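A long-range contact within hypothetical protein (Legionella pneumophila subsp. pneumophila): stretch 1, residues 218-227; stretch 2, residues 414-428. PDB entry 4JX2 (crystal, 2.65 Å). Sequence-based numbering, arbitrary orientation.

Stretch 1, residues 218-227: TYPIPYNNVM
Stretch 2, residues 414-428: GFPEGISTYPNNNPV

Ile221 and Tyr422, which lose 106 and 73 Å² to the opposing stretch, organise a largely apolar contact that buries 537 Å² in all. Stretch 1 approaches as a loop, extended at Tyr219 (phi/psi -119/80), Ile221 (-75/118) and Pro222 (-55/150) but bent at Pro220 (-67/-25), and then enters a helix that runs on past Met227. Stretch 2 has no regular helix or strand; its one defined turn is type II, from Pro416 to Ile419, closed by Ile419 N to Pro416 O at 2.9 Å, with Gly418 at phi/psi 104/-12. The register distances, Tyr219 CA to Asn426 CA 9.2 Å, Ile221 CA to Pro416 CA 6.4 Å and Asn225 CA to Gly414 CA 7.4 Å, show that the two chains run in opposite senses.

Ile221 points its CB toward stretch 2, with chi1 m (-58°) and chi2 at 149°, between wells. Ile221 CD1 lies 3.9 Å from Ile419 CG2, 3.7 Å from Pro423 CD and 3.7 Å from the backbone Thr421 O. Ile221 CG1 lies 4.0 Å from Pro416 CD and meets the edge of the Phe415 ring, 4.2 Å from Phe415 CD1. Beside it, Pro220 CB reaches Ile419 CD1 at 3.8 Å.

Tyr422 leaves its backbone sideways, but chi1 m (-67°) and chi2 -85° bring the ring end nearer. Tyr422 CE1 is 3.7 Å from both Ile221 CG2 and Val226 CG2, so one ring atom touches loop and helix alike. Tyr422 OH sits 3.5 Å from Asn225 O at a poor angle, making no hydrogen bond there; it is satisfied elsewhere in the structure.

Tyr219 (chi1 m, -60°) extends the contact, with Tyr219 OH 3.4 Å from Pro427 CG. The sole hydrogen bond across the stretches, Asn225 ND2 to Gly414 O, is short at 2.8 Å but weak, because its N-H...O angle is 125°. Packing therefore dominates.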

# COMPACT_ATOMS: atom_id res chain seq x y z
N THR A 218 36.77 5.44 24.66
CA THR A 218 36.24 4.91 25.93
C THR A 218 35.23 3.79 25.70
O THR A 218 35.22 2.81 26.44
CB THR A 218 35.60 6.04 26.72
OG1 THR A 218 36.42 7.20 26.63
CG2 THR A 218 35.34 5.67 28.17
N TYR A 219 34.37 3.93 24.68
CA TYR A 219 33.32 2.97 24.37
C TYR A 219 33.55 2.42 22.93
O TYR A 219 32.93 2.89 21.98
CB TYR A 219 31.94 3.64 24.55
CG TYR A 219 31.71 4.13 25.96
CD1 TYR A 219 31.28 3.27 26.97
CD2 TYR A 219 31.93 5.47 26.30
CE1 TYR A 219 31.08 3.72 28.27
CE2 TYR A 219 31.73 5.93 27.60
CZ TYR A 219 31.31 5.05 28.59
OH TYR A 219 31.12 5.48 29.88
N PRO A 220 34.48 1.44 22.78
CA PRO A 220 34.86 0.97 21.43
C PRO A 220 33.78 0.22 20.64
O PRO A 220 33.89 0.23 19.41
CB PRO A 220 36.06 0.05 21.70
CG PRO A 220 35.93 -0.35 23.11
CD PRO A 220 35.36 0.84 23.80
N ILE A 221 32.79 -0.41 21.30
CA ILE A 221 31.70 -1.07 20.58
C ILE A 221 30.77 0.05 20.09
O ILE A 221 30.23 0.80 20.91
CB ILE A 221 30.94 -2.13 21.43
CG1 ILE A 221 31.88 -3.23 21.95
CG2 ILE A 221 29.78 -2.73 20.61
CD1 ILE A 221 31.44 -3.83 23.30
N PRO A 222 30.58 0.21 18.76
CA PRO A 222 29.67 1.27 18.28
C PRO A 222 28.27 1.18 18.89
O PRO A 222 27.80 0.06 19.15
CB PRO A 222 29.59 1.01 16.77
CG PRO A 222 30.82 0.26 16.45
CD PRO A 222 31.15 -0.57 17.64
N TYR A 223 27.57 2.32 19.05
CA TYR A 223 26.17 2.29 19.48
C TYR A 223 25.31 1.64 18.39
O TYR A 223 24.26 1.08 18.69
CB TYR A 223 25.61 3.67 19.87
CG TYR A 223 24.41 3.52 20.76
CD1 TYR A 223 24.56 3.26 22.12
CD2 TYR A 223 23.11 3.54 20.24
CE1 TYR A 223 23.45 3.04 22.94
CE2 TYR A 223 22.00 3.32 21.05
CZ TYR A 223 22.17 3.07 22.40
OH TYR A 223 21.09 2.87 23.21
N ASN A 224 25.80 1.69 17.12
CA ASN A 224 25.21 1.03 15.96
C ASN A 224 24.97 -0.46 16.28
O ASN A 224 23.91 -0.98 15.95
CB ASN A 224 26.15 1.16 14.77
CG ASN A 224 26.23 2.49 14.04
OD1 ASN A 224 25.29 3.27 13.95
ND2 ASN A 224 27.35 2.72 13.39
N ASN A 225 25.94 -1.14 16.96
CA ASN A 225 25.83 -2.55 17.37
C ASN A 225 24.74 -2.74 18.45
O ASN A 225 24.01 -3.73 18.42
CB ASN A 225 27.16 -3.06 17.88
CG ASN A 225 28.24 -3.25 16.83
OD1 ASN A 225 28.46 -2.42 15.93
ND2 ASN A 225 28.99 -4.33 16.99
N VAL A 226 24.61 -1.77 19.37
CA VAL A 226 23.58 -1.80 20.41
C VAL A 226 22.21 -1.71 19.72
O VAL A 226 21.30 -2.45 20.10
CB VAL A 226 23.79 -0.71 21.50
CG1 VAL A 226 22.57 -0.55 22.40
CG2 VAL A 226 25.01 -1.01 22.34
N MSE A 227 22.08 -0.85 18.70
CA MSE A 227 20.83 -0.71 17.96
C MSE A 227 20.43 -2.00 17.28
O MSE A 227 19.27 -2.37 17.40
CB MSE A 227 20.90 0.43 16.96
CG MSE A 227 20.74 1.76 17.65
SE MSE A 227 20.53 3.20 16.43
CE MSE A 227 22.43 3.40 15.77
N GLY A 414 29.44 -9.90 15.84
CA GLY A 414 29.58 -8.56 15.26
C GLY A 414 30.42 -7.56 16.03
O GLY A 414 30.39 -6.36 15.73
N PHE A 415 31.19 -8.03 17.01
CA PHE A 415 32.00 -7.16 17.84
C PHE A 415 33.27 -6.69 17.15
O PHE A 415 33.83 -7.45 16.36
CB PHE A 415 32.35 -7.86 19.16
CG PHE A 415 31.12 -8.05 20.01
CD1 PHE A 415 30.57 -6.99 20.72
CD2 PHE A 415 30.48 -9.29 20.05
CE1 PHE A 415 29.42 -7.16 21.48
CE2 PHE A 415 29.32 -9.46 20.81
CZ PHE A 415 28.79 -8.39 21.51
N PRO A 416 33.74 -5.44 17.43
CA PRO A 416 35.00 -4.99 16.80
C PRO A 416 36.15 -5.94 17.09
O PRO A 416 36.17 -6.59 18.13
CB PRO A 416 35.25 -3.61 17.45
CG PRO A 416 33.94 -3.15 17.94
CD PRO A 416 33.20 -4.40 18.34
N GLU A 417 37.10 -6.05 16.14
CA GLU A 417 38.28 -6.91 16.25
C GLU A 417 38.98 -6.63 17.58
O GLU A 417 39.26 -5.47 17.90
CB GLU A 417 39.22 -6.66 15.06
CG GLU A 417 40.44 -7.58 15.01
CD GLU A 417 40.68 -8.35 13.73
OE1 GLU A 417 40.26 -7.88 12.64
OE2 GLU A 417 41.32 -9.43 13.80
N GLY A 418 39.14 -7.69 18.38
CA GLY A 418 39.75 -7.59 19.70
C GLY A 418 38.78 -7.65 20.86
O GLY A 418 39.22 -7.79 22.01
N ILE A 419 37.46 -7.53 20.58
CA ILE A 419 36.35 -7.55 21.55
C ILE A 419 35.49 -8.81 21.29
O ILE A 419 35.23 -9.15 20.13
CB ILE A 419 35.52 -6.23 21.47
CG1 ILE A 419 36.39 -4.99 21.80
CG2 ILE A 419 34.28 -6.28 22.38
CD1 ILE A 419 36.05 -3.73 21.07
N SER A 420 35.05 -9.48 22.37
CA SER A 420 34.23 -10.70 22.28
C SER A 420 32.76 -10.49 22.74
O SER A 420 31.86 -11.18 22.24
CB SER A 420 34.87 -11.82 23.08
OG SER A 420 35.30 -11.36 24.35
N THR A 421 32.54 -9.56 23.69
CA THR A 421 31.20 -9.26 24.21
C THR A 421 31.19 -7.84 24.80
O THR A 421 32.23 -7.17 24.80
CB THR A 421 30.78 -10.34 25.24
OG1 THR A 421 29.39 -10.22 25.55
CG2 THR A 421 31.61 -10.31 26.51
N TYR A 422 30.05 -7.41 25.32
CA TYR A 422 29.92 -6.11 26.00
C TYR A 422 30.60 -6.14 27.37
O TYR A 422 30.44 -7.13 28.09
CB TYR A 422 28.44 -5.74 26.16
CG TYR A 422 27.76 -5.45 24.85
CD1 TYR A 422 27.83 -4.19 24.27
CD2 TYR A 422 27.07 -6.45 24.17
CE1 TYR A 422 27.21 -3.92 23.05
CE2 TYR A 422 26.46 -6.20 22.94
CZ TYR A 422 26.54 -4.93 22.38
OH TYR A 422 25.94 -4.68 21.17
N PRO A 423 31.32 -5.06 27.77
CA PRO A 423 31.97 -5.03 29.10
C PRO A 423 30.99 -5.09 30.27
O PRO A 423 29.84 -4.65 30.12
CB PRO A 423 32.70 -3.68 29.09
CG PRO A 423 32.86 -3.35 27.68
CD PRO A 423 31.60 -3.81 27.04
N ASN A 424 31.44 -5.61 31.42
CA ASN A 424 30.65 -5.77 32.66
C ASN A 424 30.70 -4.51 33.55
O ASN A 424 29.63 -4.01 33.92
CB ASN A 424 31.13 -7.00 33.46
CG ASN A 424 32.62 -7.05 33.72
OD1 ASN A 424 33.45 -6.75 32.85
ND2 ASN A 424 32.98 -7.43 34.92
N ASN A 425 31.89 -4.02 33.91
CA ASN A 425 31.97 -2.83 34.75
C ASN A 425 32.09 -1.61 33.84
O ASN A 425 33.12 -1.44 33.17
CB ASN A 425 33.12 -2.90 35.81
CG ASN A 425 34.50 -3.34 35.33
OD1 ASN A 425 34.75 -3.66 34.15
ND2 ASN A 425 35.44 -3.37 36.26
N ASN A 426 30.99 -0.83 33.73
CA ASN A 426 30.95 0.33 32.84
C ASN A 426 30.92 1.63 33.64
O ASN A 426 30.29 1.69 34.70
CB ASN A 426 29.81 0.25 31.86
CG ASN A 426 29.98 -0.92 30.92
OD1 ASN A 426 30.92 -0.97 30.11
ND2 ASN A 426 29.13 -1.92 31.07
N PRO A 427 31.68 2.66 33.17
CA PRO A 427 31.76 3.92 33.93
C PRO A 427 30.40 4.50 34.28
O PRO A 427 29.46 4.41 33.50
CB PRO A 427 32.52 4.86 33.00
CG PRO A 427 33.25 3.98 32.07
CD PRO A 427 32.49 2.71 31.93
N VAL A 428 30.29 5.09 35.47
CA VAL A 428 29.04 5.72 35.88
C VAL A 428 28.79 6.95 35.00
O VAL A 428 29.73 7.50 34.41
CB VAL A 428 29.02 6.08 37.40
CG1 VAL A 428 29.03 4.82 38.26
CG2 VAL A 428 30.15 7.03 37.79